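Periplasmic binding protein (PDB 5L9G) binds the opine mannopine and, as a periplasmic solute-binding protein, probably delivers it to an ABC transporter for uptake into the bacterium. Local coordinates at residues K38-P43 with D252-V257; D55-W60 with I77-A82; A65-G70 with A90-K95; A104-G109 with S114-S119. All blocks are in the same frame, centred on the assembly; numbering follows the deposited sequence.

Contact 1 of 4, residues K38-P43 with D252-V257; sequences KALWAP and DGYAIV. With MO0 (mannopine), chain C; EDO (1,2-ethanediol), chain E.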
# COMPACT_ATOMS: atom_id res chain seq x y z
N LYS A 38 15.83 -3.86 7.15
CA LYS A 38 16.43 -5.04 7.79
C LYS A 38 16.57 -6.24 6.85
O LYS A 38 17.63 -6.86 6.83
CB LYS A 38 15.66 -5.44 9.05
CG LYS A 38 16.35 -6.48 9.92
CD LYS A 38 15.55 -6.83 11.17
CE LYS A 38 16.30 -7.80 12.06
NZ LYS A 38 17.43 -7.15 12.78
N ALA A 39 15.51 -6.56 6.12
CA ALA A 39 15.46 -7.72 5.24
C ALA A 39 16.11 -7.53 3.88
O ALA A 39 16.63 -8.50 3.32
CB ALA A 39 14.02 -8.14 5.05
N LEU A 40 16.02 -6.32 3.32
CA LEU A 40 16.47 -6.05 1.95
C LEU A 40 17.65 -5.11 1.80
O LEU A 40 18.67 -5.51 1.25
CB LEU A 40 15.28 -5.52 1.11
CG LEU A 40 13.93 -6.25 1.24
CD1 LEU A 40 12.81 -5.45 0.55
CD2 LEU A 40 14.01 -7.66 0.68
N TRP A 41 17.51 -3.85 2.26
CA TRP A 41 18.51 -2.81 2.03
C TRP A 41 19.85 -3.07 2.71
O TRP A 41 20.86 -3.14 2.01
CB TRP A 41 17.95 -1.42 2.39
CG TRP A 41 16.59 -1.11 1.82
CD1 TRP A 41 15.94 -1.75 0.80
CD2 TRP A 41 15.72 -0.05 2.24
NE1 TRP A 41 14.71 -1.18 0.58
CE2 TRP A 41 14.55 -0.13 1.45
CE3 TRP A 41 15.81 0.95 3.23
CZ2 TRP A 41 13.49 0.78 1.59
CZ3 TRP A 41 14.75 1.83 3.38
CH2 TRP A 41 13.61 1.74 2.57
N ALA A 42 19.88 -3.23 4.06
CA ALA A 42 21.14 -3.54 4.77
C ALA A 42 21.84 -4.82 4.25
O ALA A 42 23.01 -4.72 3.92
CB ALA A 42 20.92 -3.60 6.28
N PRO A 43 21.19 -6.01 4.08
CA PRO A 43 21.95 -7.16 3.55
C PRO A 43 22.38 -7.04 2.09
O PRO A 43 23.50 -7.44 1.77
CB PRO A 43 21.03 -8.36 3.79
CG PRO A 43 19.87 -7.85 4.56
CD PRO A 43 19.80 -6.38 4.36
N ASP A 252 3.25 -3.43 -3.65
CA ASP A 252 4.23 -2.35 -3.50
C ASP A 252 5.47 -2.78 -4.25
O ASP A 252 5.70 -3.98 -4.46
CB ASP A 252 4.56 -2.07 -2.03
CG ASP A 252 3.66 -1.05 -1.35
OD1 ASP A 252 2.99 -0.27 -2.08
OD2 ASP A 252 3.64 -1.02 -0.11
N GLY A 253 6.29 -1.81 -4.61
CA GLY A 253 7.51 -2.11 -5.34
C GLY A 253 8.39 -0.91 -5.45
O GLY A 253 8.13 0.12 -4.82
N TYR A 254 9.46 -1.06 -6.26
CA TYR A 254 10.49 -0.05 -6.40
C TYR A 254 10.60 0.49 -7.82
O TYR A 254 10.45 -0.25 -8.79
CB TYR A 254 11.86 -0.60 -5.99
CG TYR A 254 11.95 -1.04 -4.55
CD1 TYR A 254 11.84 -0.13 -3.51
CD2 TYR A 254 12.13 -2.38 -4.22
CE1 TYR A 254 11.94 -0.52 -2.17
CE2 TYR A 254 12.22 -2.80 -2.88
CZ TYR A 254 12.13 -1.86 -1.87
OH TYR A 254 12.20 -2.26 -0.55
N ALA A 255 10.96 1.78 -7.91
CA ALA A 255 11.21 2.48 -9.17
C ALA A 255 12.42 3.37 -8.93
O ALA A 255 12.76 3.67 -7.77
CB ALA A 255 10.00 3.33 -9.53
N ILE A 256 13.09 3.78 -10.02
CA ILE A 256 14.24 4.68 -9.94
C ILE A 256 13.79 6.03 -10.49
O ILE A 256 13.14 6.08 -11.54
CB ILE A 256 15.51 4.07 -10.59
CG1 ILE A 256 16.01 2.90 -9.70
CG2 ILE A 256 16.61 5.14 -10.79
CD1 ILE A 256 17.07 2.00 -10.32
N VAL A 257 14.04 7.10 -9.74
CA VAL A 257 13.64 8.47 -10.09
C VAL A 257 14.38 8.95 -11.35
O VAL A 257 15.59 8.74 -11.46
CB VAL A 257 13.78 9.45 -8.89
CG1 VAL A 257 13.23 10.83 -9.23
CG2 VAL A 257 13.09 8.89 -7.65
OAB MO0 C . 3.16 5.23 -4.17
CAF MO0 C . 3.41 6.10 -3.10
CAG MO0 C . 2.75 5.66 -1.81
OAC MO0 C . 1.47 6.18 -1.73
CAH MO0 C . 2.83 4.18 -1.53
OAM MO0 C . 4.14 3.73 -1.56
CAI MO0 C . 2.13 3.71 -0.26
OAD MO0 C . 2.69 4.29 0.87
CAJ MO0 C . 2.05 2.21 -0.18
OAE MO0 C . 1.37 1.72 -1.29
CAK MO0 C . 1.45 1.67 1.13
N MO0 C . 2.35 0.66 1.69
CA MO0 C . 1.75 -0.09 2.82
C MO0 C . 2.32 0.42 4.13
O MO0 C . 3.06 1.42 4.13
CB MO0 C . 1.91 -1.58 2.70
CG MO0 C . 3.31 -2.06 3.05
CD MO0 C . 3.64 -3.39 2.48
OE1 MO0 C . 3.55 -4.50 3.33
NE2 MO0 C . 3.99 -3.57 1.30
OXT MO0 C . 2.01 -0.12 5.24
C1 EDO E . 23.87 -1.48 6.68
O1 EDO E . 22.95 -0.40 6.79
C2 EDO E . 24.44 -1.53 5.24
O2 EDO E . 24.62 -2.87 4.82
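Tyr254 reaches out from strand 240-256 to meet Trp41 and Leu40 on helix 30-48, a helix laid against the sheet of an alpha/beta lobe in this periplasmic binding protein. Its CB leaves the strand toward the helix. CG stands anti to the carbonyl carbon (chi1 -61°), which sends the ring toward Leu40 and Trp41. Along one side of the ring CE1 passes Trp41 CZ2 at 4.3 Å, and CZ lies 3.6 Å from Trp41 NE1, in the plane of the indole and at its edge. The two ring planes make 59°, so neither stacks on the other. At the tip, OH accepts the indole N-H, with Trp41 NE1 to Tyr254 OH 3.0 Å and 150° at the hydrogen; the hydroxyl also makes a weak hydrogen bond with Gln36 OE1, one turn earlier on the helix. Leu40 reaches the same hydroxyl with CD1, near the plane of the phenol ring, at 3.4 Å from OH. Leu270 and Met273 of helix 263-273 complete the buried surroundings. Two residues back, Asp252 belongs to the ligand pocket: its OD2 accepts from two mannopine nitrogens, N at 2.8 Å and NE2 at 2.9 Å.

Contact 2 of 4, residues D55-W60 with I77-A82; sequences DTFQNW and IQIGIA. With MO0 (mannopine), chain C.
The ring of Phe57, just past strand 52-56, is the flat group that joins these segments, and it does so with its CE1-CZ end. Near its plane, at the edge, CZ meets Ile79 CG2 at 4.0 Å, while the backbone carbonyl carbon of Asn59 in its own segment lies in plane at the rim. Ile77 CB, the Gln78 carbonyl and mannopine CAF all come in obliquely, and the ring of Trp74 meets it with planes about 40° apart. The closest approach is from Phe57 CZ to Gln78 O, 3.3 Å. With CG between the backbone N and the carbonyl carbon (chi1 78°), the ring is turned toward strand 76-80 and crosses Ile77 at about a right angle.

Beside this apolar patch the backbone turns polar toward the ligand. Gly80 N gives a nearly straight bond to mannopine OAB, 2.8 Å and 163°, and Gln58 O accepts from mannopine OAC at 3.1 Å. Gln78 bends at chi2 so that NE2 can make a weak bond to mannopine OAM (3.1 Å), while its OE1 is gripped by Ser27 and Trp32. Asn59 caps the backbone N of Ala61 at the start of helix 61-69.

Strands 52-56 and 76-80 do not pair with each other; both run parallel to strand 23-27, which lies between them, with helix 61-69 as the connection. This is a beta-alpha-beta crossover skipping one strand, with the ligand bound at the ends of the strands, as expected in a periplasmic binding protein lobe.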
# COMPACT_ATOMS: atom_id res chain seq x y z
N ASP A 55 15.40 7.89 3.24
CA ASP A 55 14.51 9.04 3.34
C ASP A 55 13.08 8.48 3.42
O ASP A 55 12.88 7.27 3.26
CB ASP A 55 14.69 10.04 2.19
CG ASP A 55 14.23 11.46 2.53
OD1 ASP A 55 13.71 11.66 3.65
OD2 ASP A 55 14.42 12.36 1.68
N THR A 56 12.09 9.34 3.73
CA THR A 56 10.69 8.88 3.82
C THR A 56 9.80 9.87 3.10
O THR A 56 10.12 11.07 3.04
CB THR A 56 10.22 8.69 5.29
OG1 THR A 56 10.24 9.96 5.93
CG2 THR A 56 11.08 7.67 6.10
N PHE A 57 8.69 9.37 2.54
CA PHE A 57 7.70 10.18 1.84
C PHE A 57 6.39 9.40 1.79
O PHE A 57 6.38 8.17 1.94
CB PHE A 57 8.16 10.54 0.41
CG PHE A 57 8.03 9.45 -0.63
CD1 PHE A 57 8.88 8.35 -0.61
CD2 PHE A 57 7.02 9.49 -1.60
CE1 PHE A 57 8.73 7.32 -1.55
CE2 PHE A 57 6.88 8.48 -2.55
CZ PHE A 57 7.73 7.39 -2.51
N GLN A 58 5.28 10.11 1.55
CA GLN A 58 3.97 9.47 1.50
C GLN A 58 3.31 9.53 0.15
O GLN A 58 2.53 8.64 -0.19
CB GLN A 58 3.01 10.08 2.55
CG GLN A 58 3.47 9.99 4.01
CD GLN A 58 3.76 8.57 4.44
OE1 GLN A 58 3.02 7.62 4.10
NE2 GLN A 58 4.84 8.40 5.18
N ASN A 59 3.55 10.62 -0.60
CA ASN A 59 2.86 10.87 -1.88
C ASN A 59 3.83 10.86 -3.06
O ASN A 59 4.84 11.56 -3.00
CB ASN A 59 2.12 12.21 -1.76
CG ASN A 59 1.09 12.49 -2.82
OD1 ASN A 59 1.27 12.19 -4.00
ND2 ASN A 59 -0.01 13.11 -2.43
N TRP A 60 3.53 10.08 -4.13
CA TRP A 60 4.36 9.99 -5.35
C TRP A 60 4.64 11.39 -5.93
O TRP A 60 5.68 11.60 -6.57
CB TRP A 60 3.69 9.10 -6.42
CG TRP A 60 2.60 9.80 -7.18
CD1 TRP A 60 1.30 9.94 -6.79
CD2 TRP A 60 2.73 10.51 -8.41
NE1 TRP A 60 0.61 10.68 -7.72
CE2 TRP A 60 1.47 11.06 -8.72
CE3 TRP A 60 3.82 10.79 -9.27
CZ2 TRP A 60 1.24 11.83 -9.87
CZ3 TRP A 60 3.59 11.55 -10.41
CH2 TRP A 60 2.32 12.07 -10.70
N ILE A 77 12.75 4.84 -5.17
CA ILE A 77 11.53 5.17 -4.45
C ILE A 77 10.66 3.93 -4.38
O ILE A 77 10.53 3.20 -5.38
CB ILE A 77 10.75 6.39 -5.03
CG1 ILE A 77 10.47 6.24 -6.56
CG2 ILE A 77 11.48 7.70 -4.69
CD1 ILE A 77 9.49 7.28 -7.15
N GLN A 78 10.08 3.69 -3.19
CA GLN A 78 9.12 2.60 -3.04
C GLN A 78 7.76 3.24 -3.28
O GLN A 78 7.37 4.16 -2.57
CB GLN A 78 9.21 1.95 -1.65
CG GLN A 78 8.24 0.79 -1.48
CD GLN A 78 6.90 1.29 -1.01
OE1 GLN A 78 6.80 1.85 0.09
NE2 GLN A 78 5.88 1.21 -1.85
N ILE A 79 7.05 2.76 -4.31
CA ILE A 79 5.72 3.26 -4.66
C ILE A 79 4.71 2.12 -4.73
O ILE A 79 5.10 0.94 -4.76
CB ILE A 79 5.74 4.10 -5.98
CG1 ILE A 79 6.23 3.26 -7.19
CG2 ILE A 79 6.54 5.42 -5.80
CD1 ILE A 79 5.94 3.88 -8.62
N GLY A 80 3.42 2.47 -4.78
CA GLY A 80 2.36 1.49 -4.96
C GLY A 80 2.20 1.22 -6.45
O GLY A 80 2.41 2.13 -7.28
N ILE A 81 1.86 -0.02 -6.82
CA ILE A 81 1.69 -0.42 -8.22
C ILE A 81 0.72 0.49 -8.98
O ILE A 81 0.87 0.67 -10.20
CB ILE A 81 1.28 -1.93 -8.33
CG1 ILE A 81 1.47 -2.48 -9.77
CG2 ILE A 81 -0.14 -2.18 -7.77
CD1 ILE A 81 1.29 -4.01 -9.96
N ALA A 82 -0.31 1.02 -8.29
CA ALA A 82 -1.33 1.86 -8.93
C ALA A 82 -0.90 3.31 -9.11
O ALA A 82 -1.59 4.06 -9.81
CB ALA A 82 -2.66 1.75 -8.19
OAB MO0 C . 3.16 5.23 -4.17
CAF MO0 C . 3.41 6.10 -3.10
CAG MO0 C . 2.75 5.66 -1.81
OAC MO0 C . 1.47 6.18 -1.73
CAH MO0 C . 2.83 4.18 -1.53
OAM MO0 C . 4.14 3.73 -1.56
CAI MO0 C . 2.13 3.71 -0.26
OAD MO0 C . 2.69 4.29 0.87
CAJ MO0 C . 2.05 2.21 -0.18
OAE MO0 C . 1.37 1.72 -1.29
CAK MO0 C . 1.45 1.67 1.13
N MO0 C . 2.35 0.66 1.69
CA MO0 C . 1.75 -0.09 2.82
C MO0 C . 2.32 0.42 4.13
O MO0 C . 3.06 1.42 4.13
CB MO0 C . 1.91 -1.58 2.70
CG MO0 C . 3.31 -2.06 3.05
CD MO0 C . 3.64 -3.39 2.48
OE1 MO0 C . 3.55 -4.50 3.33
NE2 MO0 C . 3.99 -3.57 1.30
OXT MO0 C . 2.01 -0.12 5.24

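Contact 3 of 4, residues A65-G70 with A90-K95; sequences AQVESG and AGVLEK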
# COMPACT_ATOMS: atom_id res chain seq x y z
N ALA A 65 7.80 16.53 -7.72
CA ALA A 65 8.32 17.85 -7.33
C ALA A 65 9.83 17.92 -7.44
O ALA A 65 10.35 18.95 -7.89
CB ALA A 65 7.87 18.22 -5.92
N GLN A 66 10.55 16.83 -7.07
CA GLN A 66 12.01 16.76 -7.20
C GLN A 66 12.43 16.83 -8.68
O GLN A 66 13.37 17.54 -9.02
CB GLN A 66 12.58 15.49 -6.56
CG GLN A 66 12.59 15.53 -5.04
CD GLN A 66 13.57 14.56 -4.42
OE1 GLN A 66 14.38 13.91 -5.09
NE2 GLN A 66 13.55 14.49 -3.10
N VAL A 67 11.69 16.11 -9.56
CA VAL A 67 11.95 16.10 -11.00
C VAL A 67 11.68 17.50 -11.60
O VAL A 67 12.52 18.03 -12.31
CB VAL A 67 11.18 14.96 -11.74
CG1 VAL A 67 11.37 15.03 -13.25
CG2 VAL A 67 11.61 13.59 -11.22
N GLU A 68 10.51 18.09 -11.25
CA GLU A 68 10.05 19.42 -11.70
C GLU A 68 11.02 20.54 -11.29
O GLU A 68 11.23 21.48 -12.06
CB GLU A 68 8.64 19.73 -11.16
CG GLU A 68 7.52 18.96 -11.83
CD GLU A 68 6.15 19.07 -11.18
OE1 GLU A 68 6.07 19.13 -9.93
OE2 GLU A 68 5.14 19.04 -11.93
N SER A 69 11.61 20.43 -10.08
CA SER A 69 12.55 21.42 -9.53
C SER A 69 13.89 21.45 -10.27
O SER A 69 14.54 22.50 -10.31
CB SER A 69 12.78 21.17 -8.05
OG SER A 69 13.61 20.05 -7.82
N GLY A 70 14.31 20.30 -10.81
CA GLY A 70 15.59 20.16 -11.49
C GLY A 70 16.68 19.69 -10.54
O GLY A 70 17.85 19.61 -10.93
N ALA A 90 4.04 11.09 -16.12
CA ALA A 90 4.55 12.40 -15.72
C ALA A 90 6.08 12.55 -15.90
O ALA A 90 6.63 13.61 -15.61
CB ALA A 90 4.14 12.71 -14.29
N GLY A 91 6.73 11.49 -16.40
CA GLY A 91 8.17 11.45 -16.62
C GLY A 91 8.99 11.45 -15.34
O GLY A 91 10.10 11.99 -15.31
N VAL A 92 8.45 10.83 -14.28
CA VAL A 92 9.09 10.77 -12.96
C VAL A 92 9.99 9.53 -12.81
O VAL A 92 10.88 9.52 -11.96
CB VAL A 92 8.01 10.90 -11.84
CG1 VAL A 92 8.60 10.80 -10.43
CG2 VAL A 92 7.24 12.20 -12.00
N LEU A 93 9.80 8.51 -13.66
CA LEU A 93 10.52 7.25 -13.52
C LEU A 93 11.53 6.93 -14.61
O LEU A 93 11.26 7.14 -15.79
CB LEU A 93 9.49 6.09 -13.40
CG LEU A 93 8.39 6.22 -12.33
CD1 LEU A 93 7.52 4.97 -12.27
CD2 LEU A 93 8.99 6.50 -10.91
N GLU A 94 12.68 6.37 -14.20
CA GLU A 94 13.71 5.88 -15.11
C GLU A 94 13.22 4.53 -15.63
O GLU A 94 12.58 3.79 -14.87
CB GLU A 94 15.03 5.62 -14.37
CG GLU A 94 15.89 6.85 -14.16
CD GLU A 94 16.58 7.47 -15.37
OE1 GLU A 94 17.08 8.61 -15.22
OE2 GLU A 94 16.62 6.83 -16.44
N LYS A 95 13.54 4.19 -16.90
CA LYS A 95 13.21 2.87 -17.44
C LYS A 95 14.27 1.92 -16.85
O LYS A 95 15.45 2.27 -16.82
CB LYS A 95 13.26 2.85 -18.98
CG LYS A 95 11.88 2.77 -19.63
CD LYS A 95 11.29 4.16 -19.84
CE LYS A 95 9.86 4.14 -20.32
NZ LYS A 95 9.20 5.44 -20.07
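Val67, in the last turns of helix 61-69, lies against the loop that leaves helix 84-89, where the backbones come nearest at Val67 CA to Val92 CA, 6.4 Å. Gly91 makes the bend: its positive phi (69°), with two bonds back into the last turn, closes helix 84-89 as a Schellman motif and turns the chain past Val67.

Val67 points at the loop and divides its two methyls between neighbouring residues. CG1, anti to the backbone N, sits 3.9 Å from Gly91 O. CG2 takes the other side and meets Val92, 4.2 Å from CG1 of that residue and equally close to its CA. The two valines cross obliquely, so a methyl of one rests beside a methyl and the backbone of the other, a modest apolar contact. Further on, Val67 CG2 packs on Val257 CG1, and Val92 also touches Trp60, Ala63 and Arg64.

The end of the first helix is tied up on its own. Ser69 OG donates to Gln66 O at 2.8 Å, tilted 35° from the carbonyl plane, and also bonds to the backbone N of Ser71. Gly70, with positive phi, turns the chain out of the helix.

The loop itself is stitched to the end of strand 240-256 by the backbone of Glu94 with Ile256. What results is a crossover helix of an alpha/beta sandwich, packed at its C-terminal end onto the glycine-terminated turn that follows the next helix.

Contact 4 of 4, residues A104-G109 with S114-S119; sequences ADFPPG and SFVANS. With MO0 (mannopine), chain C.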
# COMPACT_ATOMS: atom_id res chain seq x y z
N ALA A 104 8.91 -14.30 -14.47
CA ALA A 104 8.31 -15.59 -14.09
C ALA A 104 8.32 -15.83 -12.56
O ALA A 104 7.46 -16.56 -12.05
CB ALA A 104 9.00 -16.74 -14.81
N ASP A 105 9.26 -15.20 -11.84
CA ASP A 105 9.39 -15.31 -10.38
C ASP A 105 8.42 -14.38 -9.63
O ASP A 105 8.34 -14.48 -8.41
CB ASP A 105 10.82 -14.97 -9.94
CG ASP A 105 11.88 -15.89 -10.49
OD1 ASP A 105 11.57 -17.09 -10.70
OD2 ASP A 105 13.03 -15.44 -10.64
N PHE A 106 7.76 -13.45 -10.33
CA PHE A 106 6.88 -12.49 -9.67
C PHE A 106 5.42 -12.63 -10.14
O PHE A 106 5.20 -13.20 -11.20
CB PHE A 106 7.42 -11.05 -9.91
CG PHE A 106 8.71 -10.76 -9.18
CD1 PHE A 106 9.93 -11.22 -9.68
CD2 PHE A 106 8.71 -10.07 -7.98
CE1 PHE A 106 11.12 -11.00 -8.97
CE2 PHE A 106 9.91 -9.81 -7.29
CZ PHE A 106 11.10 -10.29 -7.79
N PRO A 107 4.41 -12.12 -9.39
CA PRO A 107 3.02 -12.22 -9.88
C PRO A 107 2.86 -11.55 -11.26
O PRO A 107 3.60 -10.61 -11.57
CB PRO A 107 2.21 -11.49 -8.80
CG PRO A 107 3.05 -11.55 -7.57
CD PRO A 107 4.46 -11.43 -8.08
N PRO A 108 1.95 -12.05 -12.13
CA PRO A 108 1.79 -11.40 -13.44
C PRO A 108 1.34 -9.95 -13.30
O PRO A 108 0.53 -9.63 -12.43
CB PRO A 108 0.74 -12.27 -14.16
CG PRO A 108 0.01 -12.98 -13.08
CD PRO A 108 0.98 -13.16 -11.94
N GLY A 109 1.95 -9.08 -14.11
CA GLY A 109 1.68 -7.64 -14.11
C GLY A 109 2.37 -6.86 -13.00
O GLY A 109 2.33 -5.63 -13.01
N SER A 114 9.32 -0.01 -15.59
CA SER A 114 9.74 1.04 -14.65
C SER A 114 9.51 0.70 -13.17
O SER A 114 9.66 1.58 -12.32
CB SER A 114 8.98 2.32 -14.99
OG SER A 114 9.19 2.69 -16.34
N PHE A 115 9.15 -0.54 -12.86
CA PHE A 115 8.77 -0.93 -11.50
C PHE A 115 8.99 -2.42 -11.28
O PHE A 115 8.63 -3.23 -12.15
CB PHE A 115 7.28 -0.58 -11.32
CG PHE A 115 6.54 -1.03 -10.08
CD1 PHE A 115 5.96 -2.30 -10.02
CD2 PHE A 115 6.37 -0.18 -9.00
CE1 PHE A 115 5.25 -2.71 -8.88
CE2 PHE A 115 5.65 -0.58 -7.88
CZ PHE A 115 5.08 -1.84 -7.83
N VAL A 116 9.53 -2.76 -10.10
CA VAL A 116 9.75 -4.15 -9.67
C VAL A 116 9.03 -4.32 -8.33
O VAL A 116 9.38 -3.65 -7.35
CB VAL A 116 11.25 -4.57 -9.58
CG1 VAL A 116 11.37 -6.02 -9.10
CG2 VAL A 116 11.96 -4.41 -10.92
N ALA A 117 8.04 -5.23 -8.27
CA ALA A 117 7.30 -5.51 -7.04
C ALA A 117 8.23 -6.02 -5.93
O ALA A 117 9.23 -6.70 -6.22
CB ALA A 117 6.22 -6.55 -7.30
N ASN A 118 7.94 -5.66 -4.68
CA ASN A 118 8.67 -6.22 -3.56
C ASN A 118 7.70 -6.95 -2.59
O ASN A 118 8.16 -7.76 -1.79
CB ASN A 118 9.55 -5.17 -2.82
CG ASN A 118 8.83 -4.20 -1.89
OD1 ASN A 118 7.61 -4.04 -1.90
ND2 ASN A 118 9.58 -3.57 -1.00
N SER A 119 6.37 -6.67 -2.66
CA SER A 119 5.42 -7.27 -1.73
C SER A 119 3.97 -7.13 -2.14
O SER A 119 3.63 -6.29 -2.97
CB SER A 119 5.58 -6.61 -0.34
OG SER A 119 5.30 -5.22 -0.45
OAB MO0 C . 3.16 5.23 -4.17
CAF MO0 C . 3.41 6.10 -3.10
CAG MO0 C . 2.75 5.66 -1.81
OAC MO0 C . 1.47 6.18 -1.73
CAH MO0 C . 2.83 4.18 -1.53
OAM MO0 C . 4.14 3.73 -1.56
CAI MO0 C . 2.13 3.71 -0.26
OAD MO0 C . 2.69 4.29 0.87
CAJ MO0 C . 2.05 2.21 -0.18
OAE MO0 C . 1.37 1.72 -1.29
CAK MO0 C . 1.45 1.67 1.13
N MO0 C . 2.35 0.66 1.69
CA MO0 C . 1.75 -0.09 2.82
C MO0 C . 2.32 0.42 4.13
O MO0 C . 3.06 1.42 4.13
CB MO0 C . 1.91 -1.58 2.70
CG MO0 C . 3.31 -2.06 3.05
CD MO0 C . 3.64 -3.39 2.48
OE1 MO0 C . 3.55 -4.50 3.33
NE2 MO0 C . 3.99 -3.57 1.30
OXT MO0 C . 2.01 -0.12 5.24
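Phe106 packs onto Val116 and Ala117 at the start of strand 115-128, a long strand of the mixed sheet that strand 111-112 joins as a short antiparallel hairpin. The loop before that hairpin thus folds back over the strand that follows it.

Apolar contact does most of the joining. A chi1 of -70° tucks CG beside the backbone N and aims the phenyl ring at the strand, which it touches along its CD2-CE2 side. CE2 lies 4.4 Å from Val116 CG1, and CD2 is the same distance from Ala117 CB. Val101 packs on Phe106 as well, and an ethanediol molecule, probably from the crystallisation liquor, lies about 4 Å from its side chain.

One polar atom comes against the ring: Ala117 O sits 3.4 Å from Phe106 CE2, approaching obliquely.

Hydrogen bonds hold each segment to other parts of the chain. In the loop, Pro107 O is bonded to Ser110 OG, and the backbone of Asp105 to that of Met293. In the strand, the backbones of Asn118 and Ser119 both face Asp252, a classic beta bulge, with Asn118 N to Asp252 O at 2.8 Å.

The second bulge residue also reaches the mannopine pocket: Ser119 OG, set between its backbone N and carbonyl carbon (chi1 61°), accepts from mannopine NE2 at 2.7 Å, with a bent 135° at the hydrogen.

Overall arrangement
Of the four, contact 1 closes the longest loop, 208 residues, and encloses the rest: contacts 2 and 3 interleave within it, and contact 4 follows them. Centres of contacts 1 and 2 lie about 11 Å apart and of 1 and 4 about 13 Å, whereas contacts 3 and 4 are about 22 Å apart. All lie in one lobe, whose sheet runs 52-56, 23-27, 76-80, 240-256, 115-128, with 240-256 antiparallel to both neighbours, the strand order of class II periplasmic binding proteins. Strand 240-256 therefore joins contacts 1, 2 and 4, which all reach mannopine, while contact 3 packs outside the pocket, where Leu93 and Val92 meet Ile77 and Trp60 of contact 2.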